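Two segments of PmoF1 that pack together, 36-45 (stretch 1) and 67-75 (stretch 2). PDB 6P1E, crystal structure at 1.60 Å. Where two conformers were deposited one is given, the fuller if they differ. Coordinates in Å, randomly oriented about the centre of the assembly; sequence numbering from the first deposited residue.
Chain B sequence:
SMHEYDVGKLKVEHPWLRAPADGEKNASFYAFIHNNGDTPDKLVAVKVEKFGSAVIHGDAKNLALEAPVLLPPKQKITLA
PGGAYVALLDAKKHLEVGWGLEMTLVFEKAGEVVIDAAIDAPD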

ATOM      1  N   ASN B  36       7.255  13.372   9.688  1.00 11.77           N
ATOM      2  CA  ASN B  36       7.111  13.530  11.129  1.00 13.38           C
ATOM      3  C   ASN B  36       7.824  14.783  11.633  1.00 16.56           C
ATOM      4  O   ASN B  36       7.955  14.987  12.844  1.00 17.70           O
ATOM      5  N   GLY B  37       8.278  15.623  10.705  1.00 13.98           N
ATOM      6  CA  GLY B  37       8.969  16.851  11.060  1.00 16.38           C
ATOM      7  C   GLY B  37       8.034  18.044  11.021  1.00 21.72           C
ATOM      8  O   GLY B  37       6.887  17.923  10.589  1.00 16.07           O
ATOM      9  N   ASP B  38       8.532  19.200  11.455  1.00 18.04           N
ATOM     10  CA  ASP B  38       7.737  20.424  11.527  0.55 19.24           C
ATOM     11  C   ASP B  38       7.958  21.319  10.309  1.00 23.58           C
ATOM     12  O   ASP B  38       7.438  22.435  10.248  1.00 23.19           O
ATOM     13  N   THR B  39       8.745  20.833   9.354  1.00 20.21           N
ATOM     14  CA  THR B  39       9.026  21.569   8.124  1.00 20.99           C
ATOM     15  C   THR B  39       8.638  20.734   6.904  1.00 19.32           C
ATOM     16  O   THR B  39       8.716  19.505   6.941  1.00 17.77           O
ATOM     17  N   PRO B  40       8.208  21.395   5.819  1.00 20.20           N
ATOM     18  CA  PRO B  40       7.811  20.647   4.623  1.00 19.30           C
ATOM     19  C   PRO B  40       9.005  20.067   3.876  1.00 18.93           C
ATOM     20  O   PRO B  40      10.131  20.533   4.054  1.00 19.88           O
ATOM     21  N   ASP B  41       8.749  19.059   3.050  1.00 17.80           N
ATOM     22  CA  ASP B  41       9.762  18.509   2.159  1.00 17.70           C
ATOM     23  C   ASP B  41       9.084  18.107   0.855  1.00 17.46           C
ATOM     24  O   ASP B  41       7.874  18.279   0.700  1.00 17.43           O
ATOM     25  N   LYS B  42       9.865  17.585  -0.084  1.00 17.52           N
ATOM     26  CA  LYS B  42       9.338  17.166  -1.377  1.00 21.47           C
ATOM     27  C   LYS B  42      10.117  15.973  -1.899  1.00 16.77           C
ATOM     28  O   LYS B  42      11.335  15.936  -1.773  1.00 17.25           O
ATOM     29  N   LEU B  43       9.421  15.006  -2.487  1.00 16.83           N
ATOM     30  CA  LEU B  43      10.089  13.996  -3.296  1.00 15.66           C
ATOM     31  C   LEU B  43      10.272  14.594  -4.686  1.00 17.19           C
ATOM     32  O   LEU B  43       9.293  14.827  -5.397  1.00 17.50           O
ATOM     33  N   VAL B  44      11.520  14.856  -5.064  1.00 18.36           N
ATOM     34  CA  VAL B  44      11.802  15.587  -6.298  1.00 20.20           C
ATOM     35  C   VAL B  44      12.382  14.707  -7.401  1.00 23.53           C
ATOM     36  O   VAL B  44      12.281  15.041  -8.581  1.00 22.59           O
ATOM     37  N   ALA B  45      12.989  13.587  -7.026  1.00 19.71           N
ATOM     38  CA  ALA B  45      13.577  12.694  -8.016  1.00 20.27           C
ATOM     39  C   ALA B  45      13.671  11.259  -7.519  1.00 18.83           C
ATOM     40  O   ALA B  45      13.713  10.999  -6.316  1.00 17.70           O
ATOM     41  N   ALA B  67       5.254  16.009 -11.677  1.00 20.16           N
ATOM     42  CA  ALA B  67       5.239  16.938 -10.556  1.00 28.81           C
ATOM     43  C   ALA B  67       5.774  16.259  -9.303  1.00 20.52           C
ATOM     44  O   ALA B  67       5.535  15.069  -9.092  1.00 19.13           O
ATOM     45  N   PRO B  68       6.498  17.010  -8.458  1.00 22.03           N
ATOM     46  CA  PRO B  68       7.015  16.405  -7.228  1.00 21.81           C
ATOM     47  C   PRO B  68       5.901  16.024  -6.260  1.00 20.85           C
ATOM     48  O   PRO B  68       4.794  16.553  -6.361  1.00 21.15           O
ATOM     49  N   VAL B  69       6.194  15.114  -5.339  1.00 15.14           N
ATOM     50  CA  VAL B  69       5.273  14.813  -4.253  1.00 12.61           C
ATOM     51  C   VAL B  69       5.543  15.787  -3.116  1.00 13.74           C
ATOM     52  O   VAL B  69       6.623  15.780  -2.525  1.00 12.88           O
ATOM     53  N   LEU B  70       4.565  16.639  -2.831  1.00 17.61           N
ATOM     54  CA  LEU B  70       4.668  17.571  -1.718  1.00 16.69           C
ATOM     55  C   LEU B  70       4.416  16.834  -0.408  1.00 15.31           C
ATOM     56  O   LEU B  70       3.500  16.017  -0.309  1.00 16.04           O
ATOM     57  N   LEU B  71       5.241  17.132   0.591  1.00 14.27           N
ATOM     58  CA  LEU B  71       5.189  16.452   1.881  1.00 15.74           C
ATOM     59  C   LEU B  71       5.030  17.468   3.006  1.00 16.09           C
ATOM     60  O   LEU B  71       6.014  17.886   3.617  1.00 15.67           O
ATOM     61  N   PRO B  72       3.784  17.886   3.273  1.00 18.82           N
ATOM     62  CA  PRO B  72       3.540  18.856   4.344  1.00 26.80           C
ATOM     63  C   PRO B  72       3.989  18.329   5.703  1.00 16.48           C
ATOM     64  O   PRO B  72       4.016  17.115   5.905  1.00 14.81           O
ATOM     65  N   PRO B  73       4.344  19.233   6.628  1.00 18.09           N
ATOM     66  CA  PRO B  73       4.798  18.798   7.952  1.00 17.57           C
ATOM     67  C   PRO B  73       3.706  18.065   8.721  1.00 19.39           C
ATOM     68  O   PRO B  73       2.529  18.398   8.579  1.00 18.59           O
ATOM     69  N   LYS B  74       4.101  17.069   9.508  1.00 15.95           N
ATOM     70  CA  LYS B  74       3.178  16.352  10.379  1.00 16.09           C
ATOM     71  C   LYS B  74       2.005  15.771   9.602  1.00 19.57           C
ATOM     72  O   LYS B  74       0.872  15.741  10.091  1.00 20.46           O
ATOM     73  N   GLN B  75       2.289  15.326   8.382  1.00 21.83           N
ATOM     74  CA  GLN B  75       1.298  14.675   7.537  1.00 20.55           C
ATOM     75  C   GLN B  75       1.913  13.490   6.819  1.00 17.69           C
ATOM     76  O   GLN B  75       3.135  13.372   6.714  1.00 16.74           O
TER

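Where two antiparallel strands pair, the backbone sets the register and the side chains, alternating between the faces of the sheet, complete the packing; the two segments of PmoF1 illustrate this well. Their strands, 41-45 and 69-71, run at 160° to one another, and the contact continues beyond the paired residues into the loops.

Stretch 2 begins this contact at Pro68, since Ala67 stays clear of the partner. The proline CB points toward stretch 1, and its ring, with C-gamma endo pucker, brings CB to 3.3 Å from Leu43 O. Val69 follows in an antiparallel hydrogen-bonded pair with Leu43: Leu43 N donates to Val69 O at 2.9 Å, and Val69 N to Leu43 O at 3.1 Å. This pairing places both side chains on the same face, where Val69 CB lies 3.9 Å from Leu43 CB. Val69 is a t rotamer; Leu43 is t at chi1 and p at chi2. Both are buried.

The next residue turns to the other face. Leu70, with chi1 m and chi2 t, faces Lys42 in a non-hydrogen-bonded pair, and the end of its side chain comes nearer the partner than its CB direction suggests. Lys42 is m, then fully extended through three t angles, so its aliphatic stem can meet the leucine: its CD sits 3.7 Å from Leu70 CD2. A lysine thus contributes an apolar contact at mid-chain.

Leu71 returns to the face of Val69 and Leu43. Its m, t conformation sets CD1 4.0 Å from Leu43 N and 4.4 Å from Asp41 CB. The backbones of Asp41 and Leu71 exchange two hydrogen bonds, Asp41 N to Leu71 O at 3.0 Å and Leu71 N to Asp41 O at 2.9 Å. Asp41, t at chi1, sends its carboxylate away from stretch 2; its OD1 accepts from Lys42 N at 2.7 Å, and both carboxylate oxygens also find partners elsewhere in the structure.

Beyond the strand, Pro72 opens a type II turn with its CB directed away. Pro73 points toward stretch 1, its CD 4.0 Å from Pro40 CB and its CB 3.4 Å from Gly37 O. Lys74 has the largest covered area of any residue here. Its CB leaves sideways, but the m, m, t, t chain carries the ammonium back, and NZ donates to Asn36 O at 2.8 Å. Its backbone N makes a weak bond to Gly37 O at 3.1 Å. Asp38 OD1 approaches Lys74 CE at 3.1 Å but stands 4.1 Å from Lys74 NZ, too far for a salt bridge.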

ATOM      1  CB  ASN B  36       7.657  12.297  11.853  1.00 16.54           C
ATOM      2  CG  ASN B  36       6.871  11.038  11.534  1.00 42.69           C
ATOM      3  OD1 ASN B  36       5.648  11.074  11.393  1.00 22.85           O
ATOM      4  ND2 ASN B  36       7.573   9.916  11.416  1.00 51.52           N
ATOM      5  CB  ASP B  38       8.078  21.199  12.805  0.55 20.61           C
ATOM      6  CG  ASP B  38       7.393  20.631  14.036  0.55 45.99           C
ATOM      7  OD1 ASP B  38       6.178  20.348  13.970  0.55 47.14           O
ATOM      8  OD2 ASP B  38       8.070  20.475  15.074  0.55 51.68           O
ATOM      9  CB  THR B  39      10.510  21.962   8.024  1.00 37.31           C
ATOM     10  OG1 THR B  39      11.328  20.788   8.080  1.00 43.53           O
ATOM     11  CG2 THR B  39      10.883  22.896   9.162  1.00 35.49           C
ATOM     12  CB  PRO B  40       7.102  21.702   3.773  1.00 21.61           C
ATOM     13  CG  PRO B  40       7.753  22.979   4.160  1.00 24.59           C
ATOM     14  CD  PRO B  40       8.080  22.850   5.623  1.00 24.43           C
ATOM     15  CB  ASP B  41      10.471  17.311   2.801  1.00 16.43           C
ATOM     16  CG  ASP B  41      11.901  17.135   2.304  1.00 20.24           C
ATOM     17  OD1 ASP B  41      12.208  17.571   1.173  1.00 18.19           O
ATOM     18  OD2 ASP B  41      12.723  16.557   3.048  1.00 17.74           O
ATOM     19  CB  LYS B  42       9.433  18.298  -2.403  1.00 25.66           C
ATOM     20  CG  LYS B  42       8.754  19.597  -2.018  1.00 41.68           C
ATOM     21  CD  LYS B  42       8.885  20.604  -3.153  1.00 34.27           C
ATOM     22  CE  LYS B  42       8.363  21.975  -2.763  1.00 42.06           C
ATOM     23  NZ  LYS B  42       8.537  22.965  -3.861  1.00 58.67           N
ATOM     24  CB  LEU B  43       9.286  12.696  -3.352  1.00 14.26           C
ATOM     25  CG  LEU B  43       9.887  11.590  -4.227  1.00 16.49           C
ATOM     26  CD1 LEU B  43      11.210  11.100  -3.659  1.00 16.84           C
ATOM     27  CD2 LEU B  43       8.904  10.439  -4.380  1.00 15.72           C
ATOM     28  CB  VAL B  44      12.776  16.757  -6.040  1.00 21.87           C
ATOM     29  CG1 VAL B  44      12.142  17.772  -5.101  1.00 28.54           C
ATOM     30  CG2 VAL B  44      14.104  16.253  -5.478  1.00 25.91           C
ATOM     31  CB  ALA B  45      14.957  13.198  -8.419  1.00 22.24           C
ATOM     32  CB  ALA B  67       3.830  17.455 -10.319  1.00 28.62           C
ATOM     33  CB  PRO B  68       7.896  17.510  -6.636  1.00 24.42           C
ATOM     34  CG  PRO B  68       7.320  18.774  -7.176  1.00 26.02           C
ATOM     35  CD  PRO B  68       6.858  18.436  -8.563  1.00 24.79           C
ATOM     36  CB  VAL B  69       5.417  13.363  -3.752  1.00 14.04           C
ATOM     37  CG1 VAL B  69       4.443  13.091  -2.615  1.00 12.34           C
ATOM     38  CG2 VAL B  69       5.185  12.384  -4.890  1.00 12.32           C
ATOM     39  CB  LEU B  70       3.684  18.725  -1.894  1.00 18.93           C
ATOM     40  CG  LEU B  70       3.792  19.483  -3.224  1.00 28.92           C
ATOM     41  CD1 LEU B  70       2.844  20.671  -3.245  1.00 35.99           C
ATOM     42  CD2 LEU B  70       5.221  19.939  -3.498  1.00 38.21           C
ATOM     43  CB  LEU B  71       6.451  15.610   2.090  1.00 16.35           C
ATOM     44  CG  LEU B  71       6.692  14.553   1.011  1.00 16.43           C
ATOM     45  CD1 LEU B  71       8.101  13.995   1.101  1.00 18.63           C
ATOM     46  CD2 LEU B  71       5.662  13.437   1.121  1.00 18.05           C
ATOM     47  CB  PRO B  72       2.019  19.050   4.310  1.00 42.31           C
ATOM     48  CG  PRO B  72       1.596  18.601   2.957  1.00 41.18           C
ATOM     49  CD  PRO B  72       2.545  17.515   2.570  1.00 26.61           C
ATOM     50  CB  PRO B  73       5.171  20.112   8.649  1.00 21.36           C
ATOM     51  CG  PRO B  73       4.405  21.163   7.931  1.00 37.37           C
ATOM     52  CD  PRO B  73       4.294  20.701   6.512  1.00 21.07           C
ATOM     53  CB  LYS B  74       2.678  17.278  11.491  1.00 18.17           C
ATOM     54  CG  LYS B  74       3.795  17.859  12.344  1.00 18.65           C
ATOM     55  CD  LYS B  74       4.595  16.767  13.044  1.00 27.37           C
ATOM     56  CE  LYS B  74       5.592  17.349  14.032  1.00 45.72           C
ATOM     57  NZ  LYS B  74       6.351  16.292  14.755  1.00 68.35           N
ATOM     58  CB  GLN B  75       0.706  15.651   6.517  1.00 21.58           C
ATOM     59  CG  GLN B  75      -0.211  16.701   7.123  1.00 46.20           C
ATOM     60  CD  GLN B  75      -1.065  17.396   6.078  1.00 47.16           C
ATOM     61  OE1 GLN B  75      -1.651  16.750   5.209  1.00 73.04           O
ATOM     62  NE2 GLN B  75      -1.148  18.717   6.164  1.00 56.45           N
TER